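Local coordinates for dihydrofolate reductase (Moritella profunda, PDB 3IA4), which probably catalyses the NADPH-dependent reduction of 7,8-dihydrofolate to tetrahydrofolate, a key step in folate metabolism, and binds the antifolate methotrexate, at residues T36-T47 with V90-I101. Numbering follows the deposited sequence.
Sequences TLGKPIVMGRNT and VEELMIIGGATI. With NDP (NADPH dihydro-nicotinamide-adenine-dinucleotide phosphate), chain E.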
ATOM      1  N   THR A  36       3.674  -8.334   2.772  1.00 11.26           N
ATOM      2  CA  THR A  36       2.399  -8.248   3.481  1.00 12.36           C
ATOM      3  C   THR A  36       1.899  -9.610   4.031  1.00 13.91           C
ATOM      4  O   THR A  36       1.050  -9.612   4.924  1.00 14.05           O
ATOM      5  CB  THR A  36       1.288  -7.650   2.613  1.00 12.85           C
ATOM      6  OG1 THR A  36       1.123  -8.439   1.438  1.00 13.16           O
ATOM      7  CG2 THR A  36       1.672  -6.186   2.194  1.00 10.40           C
ATOM      8  N   LEU A  37       2.396 -10.731   3.501  1.00 15.85           N
ATOM      9  CA  LEU A  37       1.897 -12.034   4.004  1.00 16.87           C
ATOM     10  C   LEU A  37       2.082 -12.135   5.498  1.00 15.35           C
ATOM     11  O   LEU A  37       3.100 -11.726   6.053  1.00 14.63           O
ATOM     12  CB  LEU A  37       2.607 -13.193   3.348  1.00 18.63           C
ATOM     13  CG  LEU A  37       1.929 -13.766   2.119  1.00 23.75           C
ATOM     14  CD1 LEU A  37       2.868 -14.859   1.578  1.00 28.51           C
ATOM     15  CD2 LEU A  37       0.513 -14.368   2.395  1.00 17.84           C
ATOM     16  N   GLY A  38       1.050 -12.650   6.147  1.00 17.05           N
ATOM     17  CA  GLY A  38       1.053 -12.845   7.592  1.00 14.01           C
ATOM     18  C   GLY A  38       0.705 -11.609   8.394  1.00 19.28           C
ATOM     19  O   GLY A  38       0.815 -11.627   9.609  1.00 19.26           O
ATOM     20  N   LYS A  39       0.309 -10.514   7.736  1.00 14.50           N
ATOM     21  CA  LYS A  39       0.045  -9.273   8.458  1.00 12.95           C
ATOM     22  C   LYS A  39      -1.392  -8.794   8.105  1.00 17.60           C
ATOM     23  O   LYS A  39      -1.898  -9.090   7.014  1.00 14.45           O
ATOM     24  CB  LYS A  39       1.048  -8.187   8.034  1.00 14.57           C
ATOM     25  CG  LYS A  39       2.511  -8.608   8.157  1.00 16.92           C
ATOM     26  CD  LYS A  39       3.422  -7.498   7.693  1.00 16.93           C
ATOM     27  CE  LYS A  39       4.905  -8.006   7.699  1.00 19.91           C
ATOM     28  NZ  LYS A  39       5.815  -6.970   7.151  1.00 20.06           N
ATOM     29  N   PRO A  40      -2.033  -8.016   8.989  1.00 14.07           N
ATOM     30  CA  PRO A  40      -3.308  -7.424   8.599  1.00 12.08           C
ATOM     31  C   PRO A  40      -3.025  -6.367   7.559  1.00 13.41           C
ATOM     32  O   PRO A  40      -1.980  -5.689   7.677  1.00 15.52           O
ATOM     33  CB  PRO A  40      -3.791  -6.704   9.874  1.00 16.26           C
ATOM     34  CG  PRO A  40      -2.942  -7.272  10.982  1.00 21.41           C
ATOM     35  CD  PRO A  40      -1.648  -7.643  10.361  1.00 18.80           C
ATOM     36  N   ILE A  41      -3.889  -6.254   6.574  1.00 11.25           N
ATOM     37  CA  ILE A  41      -3.767  -5.211   5.543  1.00 11.99           C
ATOM     38  C   ILE A  41      -5.022  -4.338   5.595  1.00 14.59           C
ATOM     39  O   ILE A  41      -6.141  -4.847   5.663  1.00 12.88           O
ATOM     40  CB  ILE A  41      -3.542  -5.837   4.137  1.00 11.42           C
ATOM     41  CG1 ILE A  41      -4.677  -6.782   3.695  1.00 13.31           C
ATOM     42  CG2 ILE A  41      -2.143  -6.475   4.081  1.00 11.80           C
ATOM     43  CD1 ILE A  41      -4.451  -7.287   2.236  1.00 12.46           C
ATOM     44  N   VAL A  42      -4.824  -3.017   5.604  1.00 10.20           N
ATOM     45  CA  VAL A  42      -5.904  -2.076   5.704  1.00 12.40           C
ATOM     46  C   VAL A  42      -5.946  -1.276   4.393  1.00 11.80           C
ATOM     47  O   VAL A  42      -4.904  -0.829   3.920  1.00 11.74           O
ATOM     48  CB  VAL A  42      -5.617  -1.090   6.854  1.00 14.01           C
ATOM     49  CG1 VAL A  42      -6.692  -0.083   6.887  1.00 12.47           C
ATOM     50  CG2 VAL A  42      -5.574  -1.878   8.193  1.00 14.99           C
ATOM     51  N   MET A  43      -7.122  -1.150   3.807  1.00  8.94           N
ATOM     52  CA  MET A  43      -7.258  -0.486   2.479  1.00 11.08           C
ATOM     53  C   MET A  43      -8.565   0.284   2.393  1.00 11.18           C
ATOM     54  O   MET A  43      -9.574  -0.036   3.082  1.00 11.14           O
ATOM     55  CB  MET A  43      -7.198  -1.537   1.390  1.00 10.36           C
ATOM     56  CG  MET A  43      -8.434  -2.366   1.246  1.00 11.24           C
ATOM     57  SD  MET A  43      -8.154  -3.962   0.378  1.00 14.98           S
ATOM     58  CE  MET A  43      -7.375  -4.934   1.716  1.00 12.51           C
ATOM     59  N   GLY A  44      -8.580   1.271   1.495  1.00  9.37           N
ATOM     60  CA  GLY A  44      -9.847   1.972   1.194  1.00 10.15           C
ATOM     61  C   GLY A  44     -10.696   1.118   0.288  1.00 11.17           C
ATOM     62  O   GLY A  44     -10.229   0.174  -0.372  1.00 12.12           O
ATOM     63  N   ARG A  45     -11.966   1.478   0.218  1.00 10.77           N
ATOM     64  CA  ARG A  45     -12.883   0.750  -0.627  1.00 11.42           C
ATOM     65  C   ARG A  45     -12.512   0.682  -2.117  1.00 10.90           C
ATOM     66  O   ARG A  45     -12.663  -0.376  -2.722  1.00 13.25           O
ATOM     67  CB  ARG A  45     -14.271   1.354  -0.441  1.00 14.00           C
ATOM     68  CG  ARG A  45     -15.280   0.609  -1.276  1.00 19.53           C
ATOM     69  CD  ARG A  45     -16.473   1.516  -1.407  1.00 25.43           C
ATOM     70  NE  ARG A  45     -17.536   0.966  -2.242  1.00 28.89           N
ATOM     71  CZ  ARG A  45     -18.827   1.270  -2.060  1.00 28.76           C
ATOM     72  NH1 ARG A  45     -19.191   2.079  -1.042  1.00 21.72           N
ATOM     73  NH2 ARG A  45     -19.752   0.731  -2.867  1.00 29.42           N
ATOM     74  N   ASN A  46     -11.983   1.768  -2.714  1.00 12.91           N
ATOM     75  CA  ASN A  46     -11.649   1.708  -4.117  1.00 12.98           C
ATOM     76  C   ASN A  46     -10.524   0.697  -4.370  1.00 12.10           C
ATOM     77  O   ASN A  46     -10.535  -0.020  -5.366  1.00 13.86           O
ATOM     78  CB  ASN A  46     -11.202   3.070  -4.670  1.00 13.42           C
ATOM     79  CG  ASN A  46     -12.315   4.082  -4.653  1.00 17.91           C
ATOM     80  OD1 ASN A  46     -13.486   3.706  -4.632  1.00 21.27           O
ATOM     81  ND2 ASN A  46     -11.966   5.369  -4.716  1.00 17.11           N
ATOM     82  N   THR A  47      -9.534   0.699  -3.474  1.00 10.83           N
ATOM     83  CA  THR A  47      -8.419  -0.246  -3.595  1.00 12.27           C
ATOM     84  C   THR A  47      -8.924  -1.681  -3.513  1.00 14.23           C
ATOM     85  O   THR A  47      -8.535  -2.554  -4.307  1.00 12.34           O
ATOM     86  CB  THR A  47      -7.324   0.052  -2.538  1.00 13.12           C
ATOM     87  OG1 THR A  47      -6.705   1.298  -2.939  1.00 13.08           O
ATOM     88  CG2 THR A  47      -6.250  -1.023  -2.581  1.00 13.29           C
ATOM     89  N   VAL A  90      -1.071  -6.934  16.956  1.00 21.47           N
ATOM     90  CA  VAL A  90      -0.032  -7.529  16.144  1.00 19.75           C
ATOM     91  C   VAL A  90       1.275  -6.756  16.097  1.00 17.68           C
ATOM     92  O   VAL A  90       1.370  -5.622  16.561  1.00 20.41           O
ATOM     93  CB  VAL A  90      -0.546  -7.697  14.664  1.00 22.63           C
ATOM     94  CG1 VAL A  90      -1.671  -8.723  14.615  1.00 24.16           C
ATOM     95  CG2 VAL A  90      -1.013  -6.385  14.127  1.00 20.40           C
ATOM     96  N   GLU A  91       2.289  -7.371  15.497  1.00 16.47           N
ATOM     97  CA  GLU A  91       3.592  -6.720  15.431  1.00 18.38           C
ATOM     98  C   GLU A  91       3.496  -5.481  14.530  1.00 18.42           C
ATOM     99  O   GLU A  91       4.028  -4.445  14.878  1.00 17.03           O
ATOM    100  CB  GLU A  91       4.643  -7.711  14.934  1.00 19.10           C
ATOM    101  CG  GLU A  91       5.898  -7.130  14.310  1.00 25.07           C
ATOM    102  CD  GLU A  91       6.865  -6.492  15.280  1.00 35.13           C
ATOM    103  OE1 GLU A  91       6.953  -6.899  16.489  1.00 37.26           O
ATOM    104  OE2 GLU A  91       7.562  -5.553  14.802  1.00 38.84           O
ATOM    105  N   GLU A  92       2.766  -5.619  13.411  1.00 16.17           N
ATOM    106  CA  GLU A  92       2.805  -4.582  12.354  1.00 15.34           C
ATOM    107  C   GLU A  92       1.533  -4.659  11.537  1.00 16.06           C
ATOM    108  O   GLU A  92       1.140  -5.737  11.113  1.00 17.66           O
ATOM    109  CB  GLU A  92       3.998  -4.883  11.467  1.00 15.13           C
ATOM    110  CG  GLU A  92       4.308  -3.855  10.419  1.00 15.81           C
ATOM    111  CD  GLU A  92       5.552  -4.203   9.657  1.00 18.91           C
ATOM    112  OE1 GLU A  92       5.914  -5.408   9.609  1.00 21.00           O
ATOM    113  OE2 GLU A  92       6.201  -3.307   9.088  1.00 15.65           O
ATOM    114  N   LEU A  93       0.929  -3.492  11.307  1.00 15.23           N
ATOM    115  CA  LEU A  93      -0.269  -3.314  10.498  1.00 14.79           C
ATOM    116  C   LEU A  93       0.236  -2.745   9.153  1.00 15.33           C
ATOM    117  O   LEU A  93       1.126  -1.885   9.175  1.00 16.88           O
ATOM    118  CB  LEU A  93      -1.118  -2.299  11.257  1.00 15.44           C
ATOM    119  CG  LEU A  93      -2.343  -1.582  10.795  1.00 24.41           C
ATOM    120  CD1 LEU A  93      -1.980  -0.764   9.549  1.00 22.45           C
ATOM    121  CD2 LEU A  93      -3.325  -2.653  10.528  1.00 25.86           C
ATOM    122  N   MET A  94      -0.281  -3.209   8.000  1.00 11.52           N
ATOM    123  CA  MET A  94       0.174  -2.664   6.687  1.00 12.16           C
ATOM    124  C   MET A  94      -0.960  -1.914   6.004  1.00 13.54           C
ATOM    125  O   MET A  94      -1.961  -2.523   5.656  1.00 12.60           O
ATOM    126  CB  MET A  94       0.644  -3.777   5.725  1.00 14.25           C
ATOM    127  CG  MET A  94       1.707  -4.721   6.248  1.00 13.94           C
ATOM    128  SD  MET A  94       3.346  -3.938   6.386  1.00 18.78           S
ATOM    129  CE  MET A  94       3.751  -3.795   4.658  1.00 16.36           C
ATOM    130  N   ILE A  95      -0.800  -0.592   5.809  1.00 10.78           N
ATOM    131  CA  ILE A  95      -1.759   0.200   5.018  1.00  9.81           C
ATOM    132  C   ILE A  95      -1.385   0.066   3.549  1.00  9.85           C
ATOM    133  O   ILE A  95      -0.226   0.375   3.183  1.00 11.77           O
ATOM    134  CB  ILE A  95      -1.691   1.660   5.458  1.00 12.68           C
ATOM    135  CG1 ILE A  95      -2.124   1.839   6.963  1.00 13.61           C
ATOM    136  CG2 ILE A  95      -2.497   2.534   4.491  1.00 13.74           C
ATOM    137  CD1 ILE A  95      -3.604   1.771   7.207  1.00 23.08           C
ATOM    138  N   ILE A  96      -2.298  -0.427   2.725  1.00  8.04           N
ATOM    139  CA  ILE A  96      -1.910  -0.826   1.359  1.00 10.61           C
ATOM    140  C   ILE A  96      -2.528   0.083   0.320  1.00 10.03           C
ATOM    141  O   ILE A  96      -2.472  -0.194  -0.883  1.00 10.71           O
ATOM    142  CB  ILE A  96      -2.244  -2.288   0.998  1.00  9.00           C
ATOM    143  CG1 ILE A  96      -3.773  -2.573   0.976  1.00 10.74           C
ATOM    144  CG2 ILE A  96      -1.560  -3.210   2.025  1.00  8.58           C
ATOM    145  CD1 ILE A  96      -4.113  -3.746   0.112  1.00 10.44           C
ATOM    146  N   GLY A  97      -3.182   1.138   0.786  1.00 10.67           N
ATOM    147  CA  GLY A  97      -3.700   2.160  -0.132  1.00 11.75           C
ATOM    148  C   GLY A  97      -5.195   2.405   0.043  1.00 13.03           C
ATOM    149  O   GLY A  97      -5.830   1.745   0.852  1.00 13.49           O
ATOM    150  N   GLY A  98      -5.789   3.335  -0.708  1.00 12.13           N
ATOM    151  CA  GLY A  98      -5.137   4.035  -1.818  1.00 10.12           C
ATOM    152  C   GLY A  98      -4.763   5.427  -1.340  1.00 10.40           C
ATOM    153  O   GLY A  98      -4.430   5.625  -0.177  1.00 10.37           O
ATOM    154  N   ALA A  99      -4.814   6.410  -2.253  1.00  9.53           N
ATOM    155  CA  ALA A  99      -4.306   7.759  -1.862  1.00 10.46           C
ATOM    156  C   ALA A  99      -5.011   8.304  -0.619  1.00 10.26           C
ATOM    157  O   ALA A  99      -4.368   8.911   0.289  1.00 11.58           O
ATOM    158  CB  ALA A  99      -4.526   8.725  -3.014  1.00 12.41           C
ATOM    159  N   THR A 100      -6.342   8.157  -0.536  1.00 11.37           N
ATOM    160  CA  THR A 100      -6.981   8.834   0.582  0.57 12.55           C
ATOM    161  C   THR A 100      -6.529   8.227   1.907  1.00 12.39           C
ATOM    162  O   THR A 100      -6.339   8.945   2.909  1.00 11.68           O
ATOM    163  CB  THR A 100      -8.529   8.837   0.563  0.57 14.27           C
ATOM    164  OG1 THR A 100      -9.029   8.984  -0.759  0.57 19.32           O
ATOM    165  CG2 THR A 100      -8.970  10.004   1.330  0.57 10.16           C
ATOM    166  N   ILE A 101      -6.281   6.919   1.930  1.00 11.11           N
ATOM    167  CA  ILE A 101      -5.863   6.280   3.159  1.00 11.49           C
ATOM    168  C   ILE A 101      -4.440   6.617   3.509  1.00 11.89           C
ATOM    169  O   ILE A 101      -4.067   6.892   4.667  1.00 12.49           O
ATOM    170  CB  ILE A 101      -5.998   4.757   3.047  1.00 12.61           C
ATOM    171  CG1 ILE A 101      -7.462   4.413   2.649  1.00 10.80           C
ATOM    172  CG2 ILE A 101      -5.621   4.179   4.372  1.00 18.99           C
ATOM    173  CD1 ILE A 101      -8.553   5.014   3.502  1.00 16.55           C
TER
HETATM  174  PA  NDP E 163      -9.033   4.400  -1.678  1.00 11.71           P
HETATM  175  O1A NDP E 163      -8.216   5.149  -0.658  1.00 12.52           O
HETATM  176  O2A NDP E 163      -8.659   3.017  -2.114  1.00 12.37           O
HETATM  177  O5B NDP E 163     -10.615   4.336  -1.267  1.00 11.41           O
HETATM  178  C5B NDP E 163     -11.253   5.543  -0.798  1.00 11.27           C
HETATM  179  C4B NDP E 163     -12.615   5.107  -0.272  1.00 13.33           C
HETATM  180  O4B NDP E 163     -12.390   4.568   1.038  1.00 14.51           O
HETATM  181  C3B NDP E 163     -13.509   6.332   0.040  1.00 14.88           C
HETATM  182  O3B NDP E 163     -14.178   6.763  -1.141  1.00 15.25           O
HETATM  183  C2B NDP E 163     -14.426   5.834   1.145  1.00 16.38           C
HETATM  184  O2B NDP E 163     -15.314   4.817   0.667  1.00 15.77           O
HETATM  185  C1B NDP E 163     -13.406   5.062   1.958  1.00 13.11           C
HETATM  186  N9A NDP E 163     -12.778   5.856   3.036  1.00 12.61           N
HETATM  187  C8A NDP E 163     -11.705   6.650   2.899  1.00 16.73           C
HETATM  188  N7A NDP E 163     -11.323   7.154   4.091  1.00 17.11           N
HETATM  189  C5A NDP E 163     -12.176   6.646   5.023  1.00 15.82           C
HETATM  190  C6A NDP E 163     -12.341   6.717   6.482  1.00 21.11           C
HETATM  191  N6A NDP E 163     -11.542   7.499   7.278  1.00 17.89           N
HETATM  192  N1A NDP E 163     -13.378   5.972   6.998  1.00 17.29           N
HETATM  193  C2A NDP E 163     -14.186   5.180   6.301  1.00 14.90           C
HETATM  194  N3A NDP E 163     -14.079   5.077   4.978  1.00 18.10           N
HETATM  195  C4A NDP E 163     -13.100   5.779   4.317  1.00 15.18           C
HETATM  196  O3  NDP E 163      -9.242   5.299  -3.008  1.00 11.59           O
HETATM  197  PN  NDP E 163      -8.325   6.212  -3.963  1.00 12.43           P
HETATM  198  O1N NDP E 163      -7.739   7.309  -3.154  1.00 14.03           O
HETATM  199  O2N NDP E 163      -9.130   6.546  -5.167  1.00 14.24           O
HETATM  200  O5D NDP E 163      -7.105   5.264  -4.318  1.00 12.63           O
HETATM  201  C5D NDP E 163      -7.306   4.227  -5.268  1.00 12.17           C
HETATM  202  C4D NDP E 163      -6.240   4.320  -6.355  1.00 12.08           C
HETATM  203  O4D NDP E 163      -4.925   3.949  -5.798  1.00 12.16           O
HETATM  204  C3D NDP E 163      -6.465   3.368  -7.539  1.00 13.06           C
HETATM  205  O3D NDP E 163      -6.026   4.021  -8.746  1.00 15.61           O
HETATM  206  C2D NDP E 163      -5.519   2.199  -7.263  1.00 10.49           C
HETATM  207  O2D NDP E 163      -5.109   1.474  -8.450  1.00 14.26           O
HETATM  208  C1D NDP E 163      -4.359   2.936  -6.652  1.00 12.10           C
HETATM  209  N1N NDP E 163      -3.499   2.145  -5.778  1.00 13.82           N
HETATM  210  C2N NDP E 163      -2.192   2.129  -6.044  1.00 12.02           C
HETATM  211  C3N NDP E 163      -1.330   1.495  -5.185  1.00 10.14           C
HETATM  212  C7N NDP E 163       0.127   1.484  -5.528  1.00 10.00           C
HETATM  213  O7N NDP E 163       0.903   1.054  -4.700  1.00 10.91           O
HETATM  214  N7N NDP E 163       0.596   2.037  -6.651  1.00 10.06           N
HETATM  215  C4N NDP E 163      -1.750   0.756  -3.924  1.00 12.05           C
HETATM  216  C5N NDP E 163      -3.181   0.929  -3.742  1.00  8.88           C
HETATM  217  C6N NDP E 163      -3.986   1.551  -4.665  1.00 14.82           C
HETATM  218  P2B NDP E 163     -16.920   4.966   0.853  1.00 15.16           P
HETATM  219  O1X NDP E 163     -17.393   3.611   0.557  1.00 16.31           O
HETATM  220  O2X NDP E 163     -17.074   5.499   2.236  1.00 14.37           O
HETATM  221  O3X NDP E 163     -17.321   6.050  -0.110  1.00 19.52           O
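Strands 41-44 and 92-97 pair in parallel within the central mixed sheet of the dihydrofolate reductase fold, their axes 27° apart, and Met94 N to Pro40 O, Val42 N to Met94 O and Ile96 N to Val42 O form the ladder, the last being the straightest with an N-H...O angle of 169°. A fourth bond joins Gly44 N to Gly97 O at 2.9 Å, just before both segments turn into helices, with Gly44 and Gly98 at the N-cap positions.

On one face, Val42 crosses Leu93 at about a right angle, and Val42 CG2 presses on Leu93 CD2 at 3.3 Å, tighter than usual van der Waals contact; Ile95 CD1 packs on Val42 CB and on its other methyl, CG1. On the face of Ile41 and Met43, the end of Ile96 comes in: its CG2 touches Ile41 CG2 at 3.9 Å, while CG1 runs alongside Met43 CB (3.6 Å), a position set by chi1 of 65°, which places CG1 between the backbone N and the carbonyl carbon.

At the strand start, the extended Lys39 chain passes over Met94, CD to CG 3.6 Å, and its NZ forms a salt bridge with Glu92 OE1 (2.9 Å), approaching from above the carboxylate plane. NZ also bonds Ala35 O in helix 26-36. Glu92 OE2 is bound by Arg111, Tyr113 and Ser4, which fix the carboxylate. A leucine at Lys39 would probably leave OE1 without its cationic mate and take this donor from Ala35 O.

At the far end, Gly98, preceded by a cis peptide, sits against the NADPH pyrophosphate; a CB on Gly97 or Gly98 would clash with the cofactor. The phosphate oxygen O2A of NADPH is gripped by Thr47 N and by Thr47 OG1, the latter at 2.7 Å.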